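Glutathione s-transferase (Agrobacterium tumefaciens, PDB 2YCD) conjugates glutathione to electrophilic compounds as a member of a novel bacterial class of glutathione transferases, and may take part in herbicide detoxification. Local coordinates at the interface of chains A and B. Coordinates in Å, arbitrary orientation; residue numbers count along the deposited sequence, not the author numbering. Chains: chain A/B, Glutathione s-transferase.

The interface of chains A and B. Residues chain A 87, 91, 116, 119; chain B 87, 91, 116, 119.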
loop_
_atom_site.group_PDB
_atom_site.type_symbol
_atom_site.label_atom_id
_atom_site.label_comp_id
_atom_site.label_asym_id
_atom_site.label_seq_id
_atom_site.Cartn_x
_atom_site.Cartn_y
_atom_site.Cartn_z
ATOM N N GLY A 87 -7.454 2.221 1.154
ATOM C CA GLY A 87 -7.217 2.029 -0.273
ATOM C C GLY A 87 -8.227 1.069 -0.910
ATOM O O GLY A 87 -8.698 1.285 -2.034
ATOM N N MET A 91 -11.212 1.673 -3.544
ATOM C CA MET A 91 -11.299 0.804 -4.719
ATOM C C MET A 91 -12.716 0.276 -4.930
ATOM O O MET A 91 -13.256 0.321 -6.034
ATOM C CB MET A 91 -10.322 -0.369 -4.587
ATOM C CG MET A 91 -10.250 -1.227 -5.837
ATOM S SD MET A 91 -9.435 -0.382 -7.202
ATOM C CE MET A 91 -7.725 -0.723 -6.814
ATOM N N PHE A 116 -1.894 2.320 -5.854
ATOM C CA PHE A 116 -0.845 1.642 -5.093
ATOM C C PHE A 116 0.386 2.509 -4.856
ATOM O O PHE A 116 0.973 2.468 -3.777
ATOM C CB PHE A 116 -0.470 0.292 -5.719
ATOM C CG PHE A 116 -1.452 -0.824 -5.414
ATOM C CD1 PHE A 116 -2.576 -1.032 -6.211
ATOM C CD2 PHE A 116 -1.249 -1.661 -4.337
ATOM C CE1 PHE A 116 -3.473 -2.070 -5.936
ATOM C CE2 PHE A 116 -2.136 -2.693 -4.041
ATOM C CZ PHE A 116 -3.259 -2.897 -4.846
ATOM N N LEU A 119 0.028 4.862 -1.917
ATOM C CA LEU A 119 0.071 4.237 -0.588
ATOM C C LEU A 119 1.340 3.448 -0.301
ATOM O O LEU A 119 1.681 3.283 0.879
ATOM C CB LEU A 119 -1.152 3.322 -0.393
ATOM C CG LEU A 119 -2.514 4.004 -0.565
ATOM C CD1 LEU A 119 -3.631 3.070 -0.079
ATOM C CD2 LEU A 119 -2.589 5.342 0.122
ATOM N N GLY B 87 2.000 -4.417 -6.190
ATOM C CA GLY B 87 0.614 -4.688 -5.825
ATOM C C GLY B 87 -0.346 -4.521 -7.006
ATOM O O GLY B 87 -1.287 -5.306 -7.186
ATOM N N MET B 91 -2.497 -7.193 -9.115
ATOM C CA MET B 91 -3.920 -6.932 -9.336
ATOM C C MET B 91 -4.315 -7.134 -10.797
ATOM O O MET B 91 -5.305 -7.795 -11.106
ATOM C CB MET B 91 -4.276 -5.509 -8.893
ATOM C CG MET B 91 -5.765 -5.222 -8.952
ATOM S SD MET B 91 -6.684 -6.109 -7.684
ATOM C CE MET B 91 -6.478 -4.996 -6.302
ATOM N N PHE B 116 -4.425 -4.864 0.019
ATOM C CA PHE B 116 -4.005 -3.596 0.613
ATOM C C PHE B 116 -3.451 -3.743 2.025
ATOM O O PHE B 116 -2.483 -3.076 2.383
ATOM C CB PHE B 116 -5.122 -2.544 0.555
ATOM C CG PHE B 116 -5.281 -1.887 -0.804
ATOM C CD1 PHE B 116 -6.086 -2.456 -1.788
ATOM C CD2 PHE B 116 -4.630 -0.706 -1.092
ATOM C CE1 PHE B 116 -6.243 -1.842 -3.036
ATOM C CE2 PHE B 116 -4.765 -0.085 -2.332
ATOM C CZ PHE B 116 -5.576 -0.660 -3.313
ATOM N N LEU B 119 0.185 -4.776 2.114
ATOM C CA LEU B 119 1.154 -3.743 1.719
ATOM C C LEU B 119 1.092 -2.468 2.547
ATOM O O LEU B 119 2.105 -1.758 2.618
ATOM C CB LEU B 119 0.976 -3.393 0.231
ATOM C CG LEU B 119 1.101 -4.573 -0.740
ATOM C CD1 LEU B 119 1.181 -4.057 -2.183
ATOM C CD2 LEU B 119 2.266 -5.472 -0.420
HETATM O O HOH W 1 2.704 1.089 2.497
#
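A:Phe116 and B:Phe116 meet face to face where the two-fold axis passes between the long helices 105-135 of the two chains. Their planes differ by 21° and their centroids lie 4.4 Å apart, which identifies a stack that is slightly splayed and slipped. The slip shows in B:Phe116 CZ, which sits 3.5 Å above the plane of the A:Phe116 ring but toward its rim. The far ends of the rings meet: A:Phe116 CZ is 3.6 Å from B:Phe116 CZ and equally near its CE1.

The opposite face of each ring is covered by backbone from the partner's helix 86-96. The carbonyl carbon C of B:Gly87 lies over the centre of the A:Phe116 ring, 3.8 Å from the centroid. B:Gly87 CA, which carries the C-H bonds and any CH-pi character, is 3.8 Å from A:Phe116 CE2. The absence of a side chain on B:Gly87 appears to let the ring lie directly on the backbone. Each phenylalanine is thus layered between the partner's ring and the partner's helix. A chi1 of -79°, with CG opposite the carbonyl carbon, directs the ring toward the other chain.

Leu119 and Met91 of each chain border the layers, every contact having its twin. A:Leu119 crosses B:Phe116 at about a right angle, bringing CD1 to 4.0 Å from the ring's CD2. The A:Met91 chain, bent at chi2 and chi3, presents its terminal methyl CE 4.1 Å from B:Phe116 CZ. Water 1 lies 2.9 Å from both A:Leu119 O and B:Leu119 O, linking the two carbonyls.

The partner chain buries 54 Å² of A:Phe116 and 51 Å² of B:Phe116, more than of any neighbour in this patch. This apolar, interleaved packing likely stabilises the dimer typical of cytosolic glutathione transferases.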